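Local coordinates for MerB2 (Bacillus megaterium, PDB 5C17), which probably acts as an organomercurial lyase, cleaving carbon-mercury bonds, and here holds a bound mercury(II) ion, at residues L82-T87 with R96-W101; D116-S121 with E131-N136. One frame throughout, in Å; residues are numbered along the deposited sequence.

Contact 1: residues L82-T87 with R96-W101; sequences LSIIPT and RTLFAW
Phe-99 lays its ring under Pro-86, where the segment 82-87 leaves the short strand 82-83 of the large antiparallel sheet and turns back over its neighbour, strand 96-100. Pro-86 CA is the bump: it sits 3.4 Å from the centroid of the Phe-99 ring and only 4° off the ring normal, a CH-pi contact over the middle of the face. The proline ring reaches the far end of the same ring, CB 4.0 Å from Phe-99 CZ. The phenylalanine ring fills the hollow of the turn, and the carbonyl oxygen of Ser-83 lies at its edge, in the ring plane.

That turn is braced from within by Ser-83, whose OG donates to Ile-85 O at 2.7 Å. A water bridges the same hydroxyl to Trp-101 NE1, giving to the serine and accepting from the indole; the Trp-101 side chain also touches Cys-165, one of the two mercury ligands. Beneath the turn, Ser-83 and Phe-99 form an antiparallel hydrogen-bonded pair with a bond each way between their backbones.

On the sheet face that carries Leu-82 and Ala-100, Leu-82 CD1 meets Leu-98 CD1 at 4.1 Å, their side chains crossing at a slant. Leu-98 CD2 takes Ile-84 CG2 at 3.8 Å, so its two methyls serve different partners. Phe-30 and Ile-33 of helix 22-34 and Leu-109 of helix 103-113 pack on Leu-82.

At the far end of the turn, Thr-87 slides past Phe-99 in the opposite direction. Its OG1, between backbone N and carbonyl carbon (chi1 72°), donates to Ala-100 O over 2.7 Å, tilted 35° from the carbonyl plane.

Contact 2: residues D116-S121 with E131-N136; sequences DVDIHS and EVTVRN
Arg-135 brings the edge of its guanidinium to Val-117 O and grips Asp-118 end-on, both terminal nitrogens converging on one oxygen. NH2 reaches Asp-118 OD1 at 2.7 Å on the syn lone pair, while NH1 meets the same atom at 3.0 Å, nearly along its C-O bond. The oxygen lies in the guanidinium plane, and the two flat groups are only 28° apart. A bend at chi2 (-70°) turns CD back from an extended course, and NH1 also donates to the carbonyl of its neighbour Val-134 from above that carbonyl's plane, with a weak third bond to Val-117 O. Bonds to three acceptors, one of them weak, restrict the guanidinium's rotation.

Strands 117-122 and 129-135 form a beta hairpin; over 117-121 and 131-135 their directions are 167° apart, antiparallel. Ile-119 and Val-132 form a hydrogen-bonded pair, Ile-119 N to Val-132 O 2.8 Å. On their face of the sheet Val-117 CG2 rests 3.8 Å from Val-134 CG2, the two side chains side by side and pointing the same way; Ser-110 of helix 103-113 touches both valines.

On the other face, Glu-131 OE1 comes to the edge of the His-120 ring, 3.4 Å from CD2, with OE2 held in a salt bridge to Lys-141. Where the pairing ends, Asp-116 crosses Arg-135 at about a right angle and OD1 accepts from Asn-136 N at 2.9 Å; one water donates to both Asp-116 OD1 and Asn-136 OD1.

From the N terminus, the chain passes its first four helices before contact 1 closes a short loop: 82-87 leads through strand 89-93 and back to 96-101, which pairs with both. Helix 103-113 then carries the chain on to contact 2, where 116-121 turns round into 131-136. The two loops follow one another in series, neither enclosing nor crossing the other. Both contacts lie in the same antiparallel sheet, with strand 89-93 between them, bonded to 96-100 on one side and to 117-122 on the other. Helix 103-113, the connection between the contacts, packs on side chains of both. Contact 1 stands nearer the mercury.

Contact 1: residues L82-T87 with R96-W101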
ATOM      1  N   LEU A  82       3.914   1.673   0.404  1.00  8.02           N
ATOM      2  CA  LEU A  82       4.827   2.089   1.453  1.00  7.87           C
ATOM      3  C   LEU A  82       5.491   3.414   1.054  1.00  8.49           C
ATOM      4  O   LEU A  82       5.926   3.564  -0.079  1.00  9.26           O
ATOM      5  CB  LEU A  82       5.896   1.013   1.629  1.00  8.75           C
ATOM      6  CG  LEU A  82       6.904   1.217   2.757  1.00 10.26           C
ATOM      7  CD1 LEU A  82       6.233   1.212   4.123  1.00 12.06           C
ATOM      8  CD2 LEU A  82       7.992   0.143   2.682  1.00 10.62           C
ATOM      9  N   SER A  83       5.612   4.341   2.001  1.00  8.08           N
ATOM     10  CA  SER A  83       6.070   5.695   1.708  1.00  9.34           C
ATOM     11  C   SER A  83       6.982   6.245   2.798  1.00  9.48           C
ATOM     12  O   SER A  83       6.723   6.079   3.990  1.00  9.78           O
ATOM     13  CB  SER A  83       4.843   6.617   1.598  1.00 10.15           C
ATOM     14  OG  SER A  83       5.209   7.951   1.321  1.00 10.27           O
ATOM     15  N   ILE A  84       8.042   6.937   2.379  1.00  9.08           N
ATOM     16  CA  ILE A  84       8.822   7.670   3.362  0.51 10.76           C
ATOM     17  C   ILE A  84       8.211   9.045   3.624  1.00 11.63           C
ATOM     18  O   ILE A  84       8.444   9.615   4.685  1.00 15.18           O
ATOM     19  CB  ILE A  84      10.332   7.762   3.012  0.51 12.73           C
ATOM     20  CG1 ILE A  84      10.568   8.541   1.714  0.51 14.23           C
ATOM     21  CG2 ILE A  84      10.903   6.375   2.907  0.51 14.30           C
ATOM     22  CD1 ILE A  84      12.037   8.812   1.426  0.51 15.60           C
ATOM     23  N   ILE A  85       7.416   9.567   2.690  1.00 11.12           N
ATOM     24  CA  ILE A  85       6.802  10.883   2.871  1.00 12.35           C
ATOM     25  C   ILE A  85       5.397  10.749   3.465  1.00 11.22           C
ATOM     26  O   ILE A  85       4.734   9.721   3.284  1.00 10.35           O
ATOM     27  CB  ILE A  85       6.802  11.717   1.565  1.00 14.19           C
ATOM     28  CG1 ILE A  85       6.038  11.008   0.450  1.00 15.01           C
ATOM     29  CG2 ILE A  85       8.246  12.034   1.148  1.00 15.44           C
ATOM     30  CD1 ILE A  85       5.763  11.902  -0.783  1.00 16.85           C
ATOM     31  N   PRO A  86       4.944  11.769   4.208  1.00 11.87           N
ATOM     32  CA  PRO A  86       3.713  11.632   4.999  1.00 11.39           C
ATOM     33  C   PRO A  86       2.442  11.350   4.216  1.00 11.61           C
ATOM     34  O   PRO A  86       2.231  11.801   3.092  1.00 12.89           O
ATOM     35  CB  PRO A  86       3.587  12.981   5.710  1.00 12.89           C
ATOM     36  CG  PRO A  86       4.956  13.507   5.748  1.00 12.95           C
ATOM     37  CD  PRO A  86       5.609  13.054   4.478  1.00 13.44           C
ATOM     38  N   THR A  87       1.592  10.571   4.878  1.00 10.88           N
ATOM     39  CA  THR A  87       0.212  10.369   4.482  1.00 10.67           C
ATOM     40  C   THR A  87      -0.594  10.388   5.782  1.00 10.75           C
ATOM     41  O   THR A  87      -0.042  10.527   6.868  1.00 11.29           O
ATOM     42  CB  THR A  87      -0.008   9.026   3.794  1.00 11.10           C
ATOM     43  OG1 THR A  87       0.092   7.993   4.776  1.00  9.73           O
ATOM     44  CG2 THR A  87       1.008   8.793   2.677  1.00 12.19           C
ATOM     45  N   ARG A  96      11.419   2.539  12.613  1.00 20.88           N
ATOM     46  CA  ARG A  96      11.261   3.839  11.968  1.00 20.52           C
ATOM     47  C   ARG A  96       9.813   4.180  11.667  1.00 17.41           C
ATOM     48  O   ARG A  96       8.934   3.313  11.596  1.00 17.43           O
ATOM     49  CB  ARG A  96      12.079   3.928  10.690  1.00 24.20           C
ATOM     50  CG  ARG A  96      11.914   2.765   9.771  1.00 26.19           C
ATOM     51  CD  ARG A  96      12.707   2.967   8.473  1.00 28.97           C
ATOM     52  NE  ARG A  96      14.085   3.390   8.696  1.00 31.14           N
ATOM     53  CZ  ARG A  96      15.116   2.566   8.858  1.00 32.40           C
ATOM     54  NH1 ARG A  96      16.327   3.068   9.051  1.00 33.13           N
ATOM     55  NH2 ARG A  96      14.948   1.248   8.841  1.00 32.85           N
ATOM     56  N   THR A  97       9.583   5.468  11.494  1.00 16.92           N
ATOM     57  CA  THR A  97       8.270   5.974  11.166  1.00 17.50           C
ATOM     58  C   THR A  97       8.146   6.133   9.667  1.00 14.93           C
ATOM     59  O   THR A  97       8.813   6.963   9.053  1.00 18.85           O
ATOM     60  CB  THR A  97       8.023   7.323  11.820  1.00 22.11           C
ATOM     61  OG1 THR A  97       8.155   7.183  13.236  1.00 25.53           O
ATOM     62  CG2 THR A  97       6.632   7.799  11.490  1.00 23.17           C
ATOM     63  N   LEU A  98       7.294   5.315   9.085  1.00 11.35           N
ATOM     64  CA  LEU A  98       6.986   5.356   7.671  1.00 10.08           C
ATOM     65  C   LEU A  98       5.493   5.624   7.509  1.00  8.63           C
ATOM     66  O   LEU A  98       4.785   5.881   8.486  1.00  9.77           O
ATOM     67  CB  LEU A  98       7.415   4.040   7.001  1.00 12.14           C
ATOM     68  CG  LEU A  98       8.923   3.741   7.039  1.00 14.02           C
ATOM     69  CD1 LEU A  98       9.229   2.307   6.642  1.00 15.42           C
ATOM     70  CD2 LEU A  98       9.671   4.681   6.112  1.00 15.65           C
ATOM     71  N   PHE A  99       5.019   5.579   6.272  1.00  8.58           N
ATOM     72  CA  PHE A  99       3.628   5.886   5.983  1.00  8.11           C
ATOM     73  C   PHE A  99       3.092   4.909   4.962  1.00  8.06           C
ATOM     74  O   PHE A  99       3.858   4.258   4.254  1.00  9.22           O
ATOM     75  CB  PHE A  99       3.509   7.321   5.475  1.00  9.46           C
ATOM     76  CG  PHE A  99       4.025   8.328   6.444  1.00 10.31           C
ATOM     77  CD1 PHE A  99       5.359   8.704   6.420  1.00 10.64           C
ATOM     78  CD2 PHE A  99       3.187   8.891   7.401  1.00 11.50           C
ATOM     79  CE1 PHE A  99       5.845   9.629   7.337  1.00 13.25           C
ATOM     80  CE2 PHE A  99       3.678   9.824   8.310  1.00 13.00           C
ATOM     81  CZ  PHE A  99       5.010  10.188   8.267  1.00 14.26           C
ATOM     82  N   ALA A 100       1.766   4.784   4.926  1.00  8.82           N
ATOM     83  CA  ALA A 100       1.123   3.897   3.970  1.00  9.14           C
ATOM     84  C   ALA A 100       0.136   4.665   3.105  1.00  8.55           C
ATOM     85  O   ALA A 100      -0.500   5.628   3.565  1.00  9.13           O
ATOM     86  CB  ALA A 100       0.401   2.771   4.688  1.00 10.13           C
ATOM     87  N   TRP A 101      -0.043   4.210   1.866  1.00  8.36           N
ATOM     88  CA  TRP A 101      -0.933   4.898   0.932  1.00  8.69           C
ATOM     89  C   TRP A 101      -2.418   4.763   1.284  1.00  8.92           C
ATOM     90  O   TRP A 101      -3.207   5.600   0.866  1.00 10.74           O
ATOM     91  CB  TRP A 101      -0.716   4.411  -0.489  1.00  9.23           C
ATOM     92  CG  TRP A 101       0.614   4.784  -1.065  1.00 10.07           C
ATOM     93  CD1 TRP A 101       1.510   5.679  -0.566  1.00 10.34           C
ATOM     94  CD2 TRP A 101       1.190   4.266  -2.260  1.00  9.06           C
ATOM     95  NE1 TRP A 101       2.621   5.746  -1.378  1.00  9.90           N
ATOM     96  CE2 TRP A 101       2.442   4.895  -2.433  1.00  9.11           C
ATOM     97  CE3 TRP A 101       0.765   3.347  -3.219  1.00  9.47           C
ATOM     98  CZ2 TRP A 101       3.273   4.598  -3.498  1.00  9.82           C
ATOM     99  CZ3 TRP A 101       1.590   3.062  -4.283  1.00  9.85           C
ATOM    100  CH2 TRP A 101       2.827   3.687  -4.418  1.00 10.39           C
TER
HETATM  101  O   HOH W   1       4.480   7.970  -1.412  1.00 12.26           O
HETATM  102  O   HOH W   2       9.681   8.424   6.938  1.00 25.25           O

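Contact 2: residues D116-S121 with E131-N136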
ATOM      1  N   ASP A 116       6.206  -6.421  13.164  1.00 13.23           N
ATOM      2  CA  ASP A 116       5.206  -5.793  14.008  1.00 12.97           C
ATOM      3  C   ASP A 116       5.026  -4.337  13.570  1.00 12.70           C
ATOM      4  O   ASP A 116       5.972  -3.699  13.099  1.00 14.31           O
ATOM      5  CB  ASP A 116       5.639  -5.794  15.474  1.00 14.36           C
ATOM      6  CG  ASP A 116       5.585  -7.166  16.115  1.00 16.77           C
ATOM      7  OD1 ASP A 116       5.178  -8.136  15.453  1.00 16.24           O
ATOM      8  OD2 ASP A 116       5.928  -7.246  17.308  1.00 20.24           O
ATOM      9  N   VAL A 117       3.824  -3.807  13.738  0.51 11.52           N
ATOM     10  CA  VAL A 117       3.580  -2.416  13.404  0.51 11.19           C
ATOM     11  C   VAL A 117       2.689  -1.744  14.431  0.51 10.68           C
ATOM     12  O   VAL A 117       1.911  -2.400  15.127  0.51 11.78           O
ATOM     13  CB  VAL A 117       2.953  -2.249  11.999  0.51 12.33           C
ATOM     14  CG1 VAL A 117       3.892  -2.778  10.927  0.51 13.82           C
ATOM     15  CG2 VAL A 117       1.599  -2.938  11.912  0.51 12.48           C
ATOM     16  N   ASP A 118       2.840  -0.426  14.520  1.00 10.80           N
ATOM     17  CA  ASP A 118       1.898   0.443  15.214  1.00 11.21           C
ATOM     18  C   ASP A 118       1.369   1.360  14.124  1.00 10.45           C
ATOM     19  O   ASP A 118       2.141   2.042  13.458  1.00 11.61           O
ATOM     20  CB  ASP A 118       2.548   1.307  16.295  1.00 13.83           C
ATOM     21  CG  ASP A 118       3.147   0.508  17.449  1.00 18.58           C
ATOM     22  OD1 ASP A 118       2.973  -0.717  17.535  1.00 18.35           O
ATOM     23  OD2 ASP A 118       3.781   1.143  18.313  1.00 23.53           O
ATOM     24  N   ILE A 119       0.056   1.416  13.999  1.00  9.34           N
ATOM     25  CA  ILE A 119      -0.626   2.184  12.968  1.00  9.19           C
ATOM     26  C   ILE A 119      -1.440   3.291  13.609  1.00  9.33           C
ATOM     27  O   ILE A 119      -2.177   3.039  14.565  1.00  9.52           O
ATOM     28  CB  ILE A 119      -1.614   1.268  12.165  1.00 10.03           C
ATOM     29  CG1 ILE A 119      -0.848   0.128  11.490  1.00 10.31           C
ATOM     30  CG2 ILE A 119      -2.453   2.079  11.156  1.00  9.99           C
ATOM     31  CD1 ILE A 119      -1.711  -1.055  11.140  1.00 11.61           C
ATOM     32  N   HIS A 120      -1.320   4.492  13.050  1.00  9.18           N
ATOM     33  CA  HIS A 120      -2.187   5.606  13.420  0.59  8.88           C
ATOM     34  C   HIS A 120      -2.817   6.151  12.151  1.00  8.82           C
ATOM     35  O   HIS A 120      -2.121   6.426  11.174  1.00 10.19           O
ATOM     36  CB  HIS A 120      -1.416   6.708  14.156  0.59 11.27           C
ATOM     37  CG  HIS A 120      -2.295   7.770  14.745  0.59 14.42           C
ATOM     38  ND1 HIS A 120      -2.892   8.749  13.984  0.59 16.41           N
ATOM     39  CD2 HIS A 120      -2.681   8.003  16.024  0.59 16.41           C
ATOM     40  CE1 HIS A 120      -3.611   9.538  14.764  0.59 16.69           C
ATOM     41  NE2 HIS A 120      -3.495   9.111  16.010  0.59 16.77           N
ATOM     42  N   SER A 121      -4.137   6.292  12.186  1.00  8.44           N
ATOM     43  CA  SER A 121      -4.873   6.776  11.031  1.00  8.34           C
ATOM     44  C   SER A 121      -6.093   7.558  11.486  1.00  8.33           C
ATOM     45  O   SER A 121      -6.157   7.973  12.644  1.00  8.89           O
ATOM     46  CB  SER A 121      -5.246   5.610  10.117  1.00  9.27           C
ATOM     47  OG  SER A 121      -5.778   6.051   8.880  1.00  9.79           O
ATOM     48  N   GLU A 131      -6.205   3.735  16.001  1.00  9.85           N
ATOM     49  CA  GLU A 131      -4.943   3.112  16.382  1.00 11.15           C
ATOM     50  C   GLU A 131      -5.092   1.603  16.308  1.00 10.49           C
ATOM     51  O   GLU A 131      -6.052   1.040  16.835  1.00 12.04           O
ATOM     52  CB  GLU A 131      -4.525   3.531  17.788  1.00 14.62           C
ATOM     53  CG  GLU A 131      -4.265   5.026  17.877  1.00 22.26           C
ATOM     54  CD  GLU A 131      -3.443   5.425  19.094  1.00 29.78           C
ATOM     55  OE1 GLU A 131      -2.867   6.531  19.072  1.00 33.13           O
ATOM     56  OE2 GLU A 131      -3.370   4.644  20.067  1.00 32.96           O
ATOM     57  N   VAL A 132      -4.146   0.965  15.639  1.00 10.74           N
ATOM     58  CA  VAL A 132      -4.122  -0.481  15.490  1.00 10.93           C
ATOM     59  C   VAL A 132      -2.691  -0.929  15.707  1.00 12.18           C
ATOM     60  O   VAL A 132      -1.770  -0.306  15.186  1.00 12.83           O
ATOM     61  CB  VAL A 132      -4.575  -0.934  14.085  1.00 10.85           C
ATOM     62  CG1 VAL A 132      -4.529  -2.441  13.977  1.00 11.53           C
ATOM     63  CG2 VAL A 132      -5.987  -0.432  13.788  1.00 12.61           C
ATOM     64  N   THR A 133      -2.486  -2.001  16.461  1.00 11.76           N
ATOM     65  CA  THR A 133      -1.157  -2.596  16.538  1.00 12.47           C
ATOM     66  C   THR A 133      -1.232  -4.075  16.196  1.00 12.28           C
ATOM     67  O   THR A 133      -2.262  -4.738  16.394  1.00 13.24           O
ATOM     68  CB  THR A 133      -0.473  -2.410  17.910  1.00 14.58           C
ATOM     69  OG1 THR A 133      -1.209  -3.108  18.903  1.00 15.22           O
ATOM     70  CG2 THR A 133      -0.388  -0.936  18.293  1.00 15.60           C
ATOM     71  N   VAL A 134      -0.122  -4.570  15.665  1.00 11.75           N
ATOM     72  CA  VAL A 134       0.004  -5.964  15.284  1.00 12.01           C
ATOM     73  C   VAL A 134       1.257  -6.518  15.946  1.00 12.72           C
ATOM     74  O   VAL A 134       2.320  -5.894  15.878  1.00 13.52           O
ATOM     75  CB  VAL A 134       0.108  -6.119  13.757  1.00 12.33           C
ATOM     76  CG1 VAL A 134       0.164  -7.593  13.374  1.00 14.85           C
ATOM     77  CG2 VAL A 134      -1.071  -5.432  13.048  1.00 13.39           C
ATOM     78  N   ARG A 135       1.112  -7.672  16.595  1.00 13.94           N
ATOM     79  CA  ARG A 135       2.205  -8.321  17.305  1.00 14.86           C
ATOM     80  C   ARG A 135       2.231  -9.804  16.895  1.00 15.66           C
ATOM     81  O   ARG A 135       1.266 -10.546  17.129  1.00 16.07           O
ATOM     82  CB  ARG A 135       2.009  -8.182  18.817  1.00 16.57           C
ATOM     83  CG  ARG A 135       1.981  -6.757  19.354  1.00 17.46           C
ATOM     84  CD  ARG A 135       3.340  -6.106  19.281  1.00 18.43           C
ATOM     85  NE  ARG A 135       3.341  -4.736  19.792  1.00 18.87           N
ATOM     86  CZ  ARG A 135       3.226  -3.644  19.042  1.00 18.29           C
ATOM     87  NH1 ARG A 135       3.080  -3.737  17.726  1.00 16.17           N
ATOM     88  NH2 ARG A 135       3.245  -2.444  19.615  1.00 19.48           N
ATOM     89  N   ASN A 136       3.325 -10.226  16.266  1.00 16.29           N
ATOM     90  CA  ASN A 136       3.458 -11.600  15.760  0.53 16.53           C
ATOM     91  C   ASN A 136       2.274 -12.037  14.912  1.00 16.14           C
ATOM     92  O   ASN A 136       1.786 -13.158  15.022  1.00 17.29           O
ATOM     93  CB  ASN A 136       3.678 -12.588  16.910  0.53 18.33           C
ATOM     94  CG  ASN A 136       5.060 -12.500  17.463  0.53 19.47           C
ATOM     95  OD1 ASN A 136       5.906 -11.818  16.892  0.53 18.50           O
ATOM     96  ND2 ASN A 136       5.316 -13.195  18.566  0.53 21.67           N
TER
HETATM   97  O   HOH W   3       7.043 -10.248  15.035  1.00 27.95           O
HETATM   98  O   HOH W   4       6.018  -9.407  18.673  1.00 32.19           O